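Local atomic coordinates of DUF3209 family protein (PDB entry 2EHW), a protein that is of unknown function and belongs to the DUF3209 family, folding as an all-helical protein with one long, extended C-terminal helix. Residues L61-E65 with L80-E85; R38-L44 with A56-A60. Numbering follows the deposited sequence.

Contact 1: L61-E65 with L80-E85; sequences LLHLE and LLLAVE
Two helical segments run antiparallel here, the N-to-C directions of 61-65 and 80-85 lying 163° apart and their axes 10.2 Å from each other at closest approach. Backbone register is set by Leu64 and Leu81, whose CA atoms are 6.6 Å apart. Leu61 (mt rotamer) leaves its backbone sideways but swings its end inward: CD2 lies 3.3 Å from Val84 CG1, a tight methyl contact, and 4.0 Å from Leu81 CD2. One turn on, Leu64 directs its CA-to-CB bond toward the other helix. Its tp rotamer sets CD1 3.6 Å from Leu80 CD2, CG 3.7 Å from Leu81 CD2 and CD2 3.7 Å from Val84 CG2, so this buried leucine meets three residues of the other helix. Glu65 borders the apolar patch, its CA 3.9 Å from Leu81 CD1. This is the leucine-rich seam of a helical hairpin, joining helix 50-70 to the start of the long helix 75-115; Glu5 of helix 4-16 touches Leu64, Leu80 and Val84 as well. No hydrogen bond crosses between the segments, and Glu65 OE1 sits 4.4 Å from Glu85 OE2, like charge near like charge, so the contact between these segments rests on apolar side-chain packing.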
ATOM      1  N   LEU A  61       7.441   3.809  -5.980  1.00 20.89           N
ATOM      2  CA  LEU A  61       7.472   3.467  -7.397  1.00 22.97           C
ATOM      3  C   LEU A  61       8.436   4.393  -8.142  1.00 22.10           C
ATOM      4  O   LEU A  61       9.061   3.989  -9.116  1.00 25.02           O
ATOM      5  CB  LEU A  61       6.061   3.528  -8.008  1.00 17.22           C
ATOM      6  CG  LEU A  61       5.170   2.297  -7.742  1.00 25.08           C
ATOM      7  CD1 LEU A  61       3.731   2.550  -8.192  1.00 15.72           C
ATOM      8  CD2 LEU A  61       5.754   1.082  -8.471  1.00 24.76           C
ATOM      9  N   LEU A  62       8.573   5.630  -7.678  1.00 25.96           N
ATOM     10  CA  LEU A  62       9.494   6.548  -8.325  1.00 28.80           C
ATOM     11  C   LEU A  62      10.902   5.991  -8.165  1.00 30.39           C
ATOM     12  O   LEU A  62      11.647   5.870  -9.138  1.00 31.81           O
ATOM     13  CB  LEU A  62       9.416   7.946  -7.701  1.00 29.86           C
ATOM     14  CG  LEU A  62      10.356   8.999  -8.311  1.00 38.24           C
ATOM     15  CD1 LEU A  62      10.145   9.082  -9.814  1.00 35.37           C
ATOM     16  CD2 LEU A  62      10.092  10.353  -7.692  1.00 34.26           C
ATOM     17  N   HIS A  63      11.259   5.632  -6.937  1.00 30.50           N
ATOM     18  CA  HIS A  63      12.591   5.094  -6.670  1.00 29.48           C
ATOM     19  C   HIS A  63      12.856   3.855  -7.516  1.00 21.25           C
ATOM     20  O   HIS A  63      13.895   3.729  -8.153  1.00 30.24           O
ATOM     21  CB  HIS A  63      12.731   4.753  -5.184  1.00 35.95           C
ATOM     22  CG  HIS A  63      14.103   4.290  -4.799  1.00 46.67           C
ATOM     23  ND1 HIS A  63      14.567   3.019  -5.069  1.00 40.87           N
ATOM     24  CD2 HIS A  63      15.122   4.939  -4.184  1.00 44.74           C
ATOM     25  CE1 HIS A  63      15.809   2.904  -4.635  1.00 48.32           C
ATOM     26  NE2 HIS A  63      16.170   4.056  -4.094  1.00 49.21           N
ATOM     27  N   LEU A  64      11.892   2.945  -7.529  1.00 31.73           N
ATOM     28  CA  LEU A  64      12.010   1.718  -8.292  1.00 25.31           C
ATOM     29  C   LEU A  64      12.138   2.035  -9.780  1.00 27.26           C
ATOM     30  O   LEU A  64      12.917   1.409 -10.499  1.00 29.16           O
ATOM     31  CB  LEU A  64      10.788   0.849  -8.036  1.00 27.27           C
ATOM     32  CG  LEU A  64      10.816  -0.611  -8.462  1.00 27.23           C
ATOM     33  CD1 LEU A  64      12.050  -1.306  -7.905  1.00 29.91           C
ATOM     34  CD2 LEU A  64       9.539  -1.277  -7.942  1.00 32.69           C
ATOM     35  N   GLU A  65      11.376   3.017 -10.241  1.00 24.99           N
ATOM     36  CA  GLU A  65      11.430   3.392 -11.643  1.00 25.74           C
ATOM     37  C   GLU A  65      12.864   3.845 -11.946  1.00 28.84           C
ATOM     38  O   GLU A  65      13.451   3.428 -12.942  1.00 29.90           O
ATOM     39  CB  GLU A  65      10.427   4.519 -11.909  1.00 23.25           C
ATOM     40  CG  GLU A  65      10.261   4.928 -13.370  1.00 30.72           C
ATOM     41  CD  GLU A  65       9.438   3.947 -14.187  1.00 30.49           C
ATOM     42  OE1 GLU A  65       8.314   3.595 -13.770  1.00 33.15           O
ATOM     43  OE2 GLU A  65       9.911   3.538 -15.263  1.00 41.39           O
ATOM     44  N   LEU A  80       9.919  -6.159 -10.882  1.00 26.30           N
ATOM     45  CA  LEU A  80       9.445  -5.658  -9.594  1.00 30.09           C
ATOM     46  C   LEU A  80       8.471  -4.505  -9.857  1.00 26.15           C
ATOM     47  O   LEU A  80       7.428  -4.401  -9.217  1.00 29.99           O
ATOM     48  CB  LEU A  80      10.636  -5.210  -8.727  1.00 31.59           C
ATOM     49  CG  LEU A  80      10.415  -4.735  -7.280  1.00 27.45           C
ATOM     50  CD1 LEU A  80       9.472  -5.673  -6.539  1.00 28.89           C
ATOM     51  CD2 LEU A  80      11.761  -4.664  -6.567  1.00 21.81           C
ATOM     52  N   LEU A  81       8.799  -3.660 -10.827  1.00 24.93           N
ATOM     53  CA  LEU A  81       7.936  -2.533 -11.174  1.00 27.36           C
ATOM     54  C   LEU A  81       6.531  -3.001 -11.552  1.00 19.59           C
ATOM     55  O   LEU A  81       5.540  -2.506 -11.033  1.00 25.84           O
ATOM     56  CB  LEU A  81       8.544  -1.736 -12.332  1.00 23.02           C
ATOM     57  CG  LEU A  81       9.432  -0.560 -11.915  1.00 27.64           C
ATOM     58  CD1 LEU A  81      10.115   0.062 -13.133  1.00 28.72           C
ATOM     59  CD2 LEU A  81       8.561   0.482 -11.209  1.00 25.91           C
ATOM     60  N   LEU A  82       6.463  -3.970 -12.454  1.00 24.91           N
ATOM     61  CA  LEU A  82       5.205  -4.526 -12.924  1.00 26.10           C
ATOM     62  C   LEU A  82       4.416  -5.126 -11.752  1.00 28.60           C
ATOM     63  O   LEU A  82       3.196  -5.001 -11.676  1.00 24.31           O
ATOM     64  CB  LEU A  82       5.508  -5.598 -13.971  1.00 32.54           C
ATOM     65  CG  LEU A  82       4.421  -6.084 -14.921  1.00 39.70           C
ATOM     66  CD1 LEU A  82       3.872  -4.903 -15.702  1.00 24.39           C
ATOM     67  CD2 LEU A  82       5.016  -7.128 -15.880  1.00 44.77           C
ATOM     68  N   ALA A  83       5.126  -5.767 -10.832  1.00 26.33           N
ATOM     69  CA  ALA A  83       4.500  -6.377  -9.670  1.00 23.65           C
ATOM     70  C   ALA A  83       3.988  -5.335  -8.669  1.00 26.70           C
ATOM     71  O   ALA A  83       2.897  -5.478  -8.113  1.00 26.71           O
ATOM     72  CB  ALA A  83       5.488  -7.311  -8.982  1.00 21.76           C
ATOM     73  N   VAL A  84       4.773  -4.297  -8.418  1.00 26.80           N
ATOM     74  CA  VAL A  84       4.337  -3.277  -7.474  1.00 25.31           C
ATOM     75  C   VAL A  84       3.138  -2.522  -8.042  1.00 26.64           C
ATOM     76  O   VAL A  84       2.195  -2.197  -7.320  1.00 28.16           O
ATOM     77  CB  VAL A  84       5.480  -2.297  -7.140  1.00 24.00           C
ATOM     78  CG1 VAL A  84       4.986  -1.208  -6.175  1.00 22.28           C
ATOM     79  CG2 VAL A  84       6.641  -3.066  -6.506  1.00 17.93           C
ATOM     80  N   GLU A  85       3.168  -2.274  -9.347  1.00 26.86           N
ATOM     81  CA  GLU A  85       2.086  -1.565 -10.021  1.00 30.10           C
ATOM     82  C   GLU A  85       0.788  -2.361 -10.047  1.00 27.14           C
ATOM     83  O   GLU A  85      -0.295  -1.791  -9.979  1.00 26.80           O
ATOM     84  CB  GLU A  85       2.493  -1.220 -11.450  1.00 34.22           C
ATOM     85  CG  GLU A  85       3.298   0.055 -11.581  1.00 29.87           C
ATOM     86  CD  GLU A  85       4.087   0.094 -12.872  1.00 39.74           C
ATOM     87  OE1 GLU A  85       3.630  -0.497 -13.872  1.00 35.64           O
ATOM     88  OE2 GLU A  85       5.162   0.722 -12.892  1.00 45.45           O
TER

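Contact 2: R38-L44 with A56-A60; sequences RPELKRL and ALREA
The helix of 38-44, preceded in the segment by the extended Arg38, packs antiparallel on helix 56-60: their directions differ by 152°, the axes approach to 8.5 Å, and the CA atoms of Leu44 and Ala56 are only 4.9 Å apart. Small side chains permit this closeness. Ala56 CB sits 3.5 Å from Leu44 CA, 3.7 Å from Leu44 CB and 3.9 Å from Arg43 C, nestling against the opposing backbone. Leu44, in the tp rotamer, reaches past it, with CD2 4.2 Å from Leu57 CD1 and 4.5 Å from Ala60 CB. Glu40 adds the aliphatic part of its side chain, CB being 3.7 Å from Glu59 CB and CG 3.9 Å from Ala60 CA. The two helices form a helical hairpin, the short helix 39-46 folding back on the first half of helix 50-70, while Ala8 of helix 4-16 also touches Leu44. Two salt bridges accompany the apolar packing. At the solvent-exposed border Arg43 NE donates to Glu59 OE1 at 2.8 Å, and Arg43 NH1 to Glu59 OE1 at 3.0 Å and, weakly, to Glu59 OE2 at 3.1 Å, linking the helices. A second, buried salt bridge stays within 38-44: Glu40, with chi1 p and chi2 m, accepts at OE2 from Arg38 NE at 2.7 Å and Arg38 NH2 at 2.8 Å. Arg38 NH1 is salt-bridged in turn to Glu5 of helix 4-16.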
ATOM      1  N   ARG A  38      16.132   4.968   2.512  1.00 45.54           N
ATOM      2  CA  ARG A  38      14.809   5.105   1.899  1.00 46.39           C
ATOM      3  C   ARG A  38      13.661   5.402   2.873  1.00 42.96           C
ATOM      4  O   ARG A  38      12.996   4.490   3.373  1.00 40.88           O
ATOM      5  CB  ARG A  38      14.500   3.851   1.080  1.00 44.73           C
ATOM      6  CG  ARG A  38      15.543   3.586   0.006  1.00 44.44           C
ATOM      7  CD  ARG A  38      15.062   2.545  -0.962  1.00 46.24           C
ATOM      8  NE  ARG A  38      13.800   2.949  -1.579  1.00 42.53           N
ATOM      9  CZ  ARG A  38      13.061   2.145  -2.335  1.00 50.69           C
ATOM     10  NH1 ARG A  38      13.471   0.901  -2.560  1.00 39.23           N
ATOM     11  NH2 ARG A  38      11.917   2.577  -2.857  1.00 34.55           N
ATOM     12  N   PRO A  39      13.394   6.695   3.115  1.00 41.61           N
ATOM     13  CA  PRO A  39      12.347   7.187   4.016  1.00 39.47           C
ATOM     14  C   PRO A  39      10.933   6.807   3.585  1.00 36.52           C
ATOM     15  O   PRO A  39      10.050   6.627   4.419  1.00 32.85           O
ATOM     16  CB  PRO A  39      12.540   8.706   3.988  1.00 42.92           C
ATOM     17  CG  PRO A  39      13.921   8.914   3.398  1.00 41.48           C
ATOM     18  CD  PRO A  39      14.027   7.815   2.395  1.00 42.64           C
ATOM     19  N   GLU A  40      10.721   6.701   2.279  1.00 30.25           N
ATOM     20  CA  GLU A  40       9.399   6.376   1.770  1.00 38.84           C
ATOM     21  C   GLU A  40       8.979   4.975   2.214  1.00 29.50           C
ATOM     22  O   GLU A  40       7.804   4.731   2.480  1.00 33.98           O
ATOM     23  CB  GLU A  40       9.359   6.484   0.237  1.00 25.38           C
ATOM     24  CG  GLU A  40      10.063   5.364  -0.490  1.00 38.83           C
ATOM     25  CD  GLU A  40      11.542   5.601  -0.658  1.00 40.15           C
ATOM     26  OE1 GLU A  40      12.127   6.353   0.145  1.00 34.69           O
ATOM     27  OE2 GLU A  40      12.121   5.022  -1.599  1.00 45.43           O
ATOM     28  N   LEU A  41       9.942   4.062   2.304  1.00 26.93           N
ATOM     29  CA  LEU A  41       9.642   2.702   2.729  1.00 27.83           C
ATOM     30  C   LEU A  41       9.130   2.740   4.159  1.00 23.27           C
ATOM     31  O   LEU A  41       8.198   2.016   4.516  1.00 35.79           O
ATOM     32  CB  LEU A  41      10.890   1.820   2.619  1.00 24.18           C
ATOM     33  CG  LEU A  41      11.354   1.497   1.192  1.00 31.68           C
ATOM     34  CD1 LEU A  41      12.706   0.793   1.218  1.00 30.56           C
ATOM     35  CD2 LEU A  41      10.307   0.621   0.502  1.00 32.20           C
ATOM     36  N   LYS A  42       9.726   3.598   4.978  1.00 33.25           N
ATOM     37  CA  LYS A  42       9.295   3.724   6.364  1.00 31.12           C
ATOM     38  C   LYS A  42       7.890   4.298   6.410  1.00 27.23           C
ATOM     39  O   LYS A  42       7.039   3.814   7.149  1.00 25.41           O
ATOM     40  CB  LYS A  42      10.234   4.635   7.162  1.00 37.52           C
ATOM     41  CG  LYS A  42       9.741   4.858   8.592  1.00 41.54           C
ATOM     42  CD  LYS A  42      10.714   5.652   9.449  1.00 49.08           C
ATOM     43  CE  LYS A  42      10.200   5.733  10.880  1.00 57.29           C
ATOM     44  NZ  LYS A  42      11.114   6.491  11.775  1.00 65.08           N
ATOM     45  N   ARG A  43       7.654   5.344   5.626  1.00 29.44           N
ATOM     46  CA  ARG A  43       6.331   5.960   5.583  1.00 29.01           C
ATOM     47  C   ARG A  43       5.291   4.960   5.082  1.00 33.08           C
ATOM     48  O   ARG A  43       4.146   4.977   5.532  1.00 26.98           O
ATOM     49  CB  ARG A  43       6.327   7.180   4.661  1.00 31.28           C
ATOM     50  CG  ARG A  43       6.941   8.438   5.256  1.00 37.62           C
ATOM     51  CD  ARG A  43       6.647   9.643   4.365  1.00 36.22           C
ATOM     52  NE  ARG A  43       7.463   9.662   3.151  1.00 34.89           N
ATOM     53  CZ  ARG A  43       8.762   9.948   3.133  1.00 39.99           C
ATOM     54  NH1 ARG A  43       9.433   9.947   1.987  1.00 34.46           N
ATOM     55  NH2 ARG A  43       9.391  10.241   4.268  1.00 43.58           N
ATOM     56  N   LEU A  44       5.694   4.107   4.142  1.00 23.44           N
ATOM     57  CA  LEU A  44       4.800   3.097   3.576  1.00 22.34           C
ATOM     58  C   LEU A  44       4.407   2.043   4.622  1.00 29.13           C
ATOM     59  O   LEU A  44       3.223   1.779   4.832  1.00 26.06           O
ATOM     60  CB  LEU A  44       5.479   2.414   2.372  1.00 26.84           C
ATOM     61  CG  LEU A  44       4.724   1.311   1.614  1.00 29.29           C
ATOM     62  CD1 LEU A  44       3.335   1.792   1.234  1.00 26.71           C
ATOM     63  CD2 LEU A  44       5.513   0.909   0.372  1.00 24.00           C
ATOM     64  N   ALA A  56       2.559   6.940  -0.143  1.00 23.27           N
ATOM     65  CA  ALA A  56       3.876   6.369   0.115  1.00 22.34           C
ATOM     66  C   ALA A  56       4.268   5.365  -0.969  1.00 27.07           C
ATOM     67  O   ALA A  56       5.446   5.253  -1.332  1.00 22.97           O
ATOM     68  CB  ALA A  56       3.910   5.698   1.479  1.00 21.91           C
ATOM     69  N   LEU A  57       3.284   4.635  -1.489  1.00 24.10           N
ATOM     70  CA  LEU A  57       3.567   3.643  -2.525  1.00 22.41           C
ATOM     71  C   LEU A  57       4.023   4.326  -3.813  1.00 24.33           C
ATOM     72  O   LEU A  57       4.941   3.847  -4.479  1.00 23.89           O
ATOM     73  CB  LEU A  57       2.333   2.777  -2.794  1.00 17.61           C
ATOM     74  CG  LEU A  57       2.521   1.614  -3.784  1.00 23.07           C
ATOM     75  CD1 LEU A  57       3.774   0.813  -3.432  1.00 19.41           C
ATOM     76  CD2 LEU A  57       1.295   0.714  -3.749  1.00 12.18           C
ATOM     77  N   ARG A  58       3.382   5.443  -4.155  1.00 19.35           N
ATOM     78  CA  ARG A  58       3.748   6.185  -5.358  1.00 25.51           C
ATOM     79  C   ARG A  58       5.192   6.656  -5.245  1.00 21.56           C
ATOM     80  O   ARG A  58       5.943   6.645  -6.228  1.00 21.01           O
ATOM     81  CB  ARG A  58       2.800   7.375  -5.572  1.00 26.18           C
ATOM     82  CG  ARG A  58       1.626   7.037  -6.499  1.00 31.53           C
ATOM     83  CD  ARG A  58       0.767   8.253  -6.842  1.00 30.68           C
ATOM     84  NE  ARG A  58      -0.364   8.402  -5.934  1.00 34.44           N
ATOM     85  CZ  ARG A  58      -0.446   9.313  -4.973  1.00 33.11           C
ATOM     86  NH1 ARG A  58       0.539  10.185  -4.776  1.00 45.78           N
ATOM     87  NH2 ARG A  58      -1.521   9.350  -4.204  1.00 41.14           N
ATOM     88  N   GLU A  59       5.581   7.049  -4.037  1.00 25.64           N
ATOM     89  CA  GLU A  59       6.951   7.487  -3.787  1.00 27.03           C
ATOM     90  C   GLU A  59       7.900   6.329  -4.074  1.00 25.17           C
ATOM     91  O   GLU A  59       8.910   6.491  -4.758  1.00 27.74           O
ATOM     92  CB  GLU A  59       7.132   7.921  -2.328  1.00 36.65           C
ATOM     93  CG  GLU A  59       6.729   9.355  -2.012  1.00 36.20           C
ATOM     94  CD  GLU A  59       7.389   9.877  -0.734  1.00 50.15           C
ATOM     95  OE1 GLU A  59       6.905   9.569   0.380  1.00 42.65           O
ATOM     96  OE2 GLU A  59       8.412  10.586  -0.850  1.00 48.74           O
ATOM     97  N   ALA A  60       7.564   5.153  -3.552  1.00 28.38           N
ATOM     98  CA  ALA A  60       8.399   3.976  -3.744  1.00 24.20           C
ATOM     99  C   ALA A  60       8.506   3.587  -5.214  1.00 25.35           C
ATOM    100  O   ALA A  60       9.550   3.096  -5.654  1.00 30.06           O
ATOM    101  CB  ALA A  60       7.857   2.812  -2.927  1.00 24.31           C
TER

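In the fold
Both contacts are antiparallel helix pairs on helix 50-70, at successive parts of it: contact 2 brings helix 39-46 against residues 56-60, and contact 1 brings helix 75-115 against residues 61-65. Contact 2 is the more buried and lies nearer the centre of the chain, its alanines letting the axes come closer; contact 1 is partly buried, held further apart by leucines. Their chemistry diverges too, since salt bridges accompany contact 2 whereas contact 1 is apolar with two glutamates at its border. They touch where Val84 CG1 meets Leu57 CD1 at 3.6 Å, and where His63 ND1 lies 3.2 Å from Arg38 CZ.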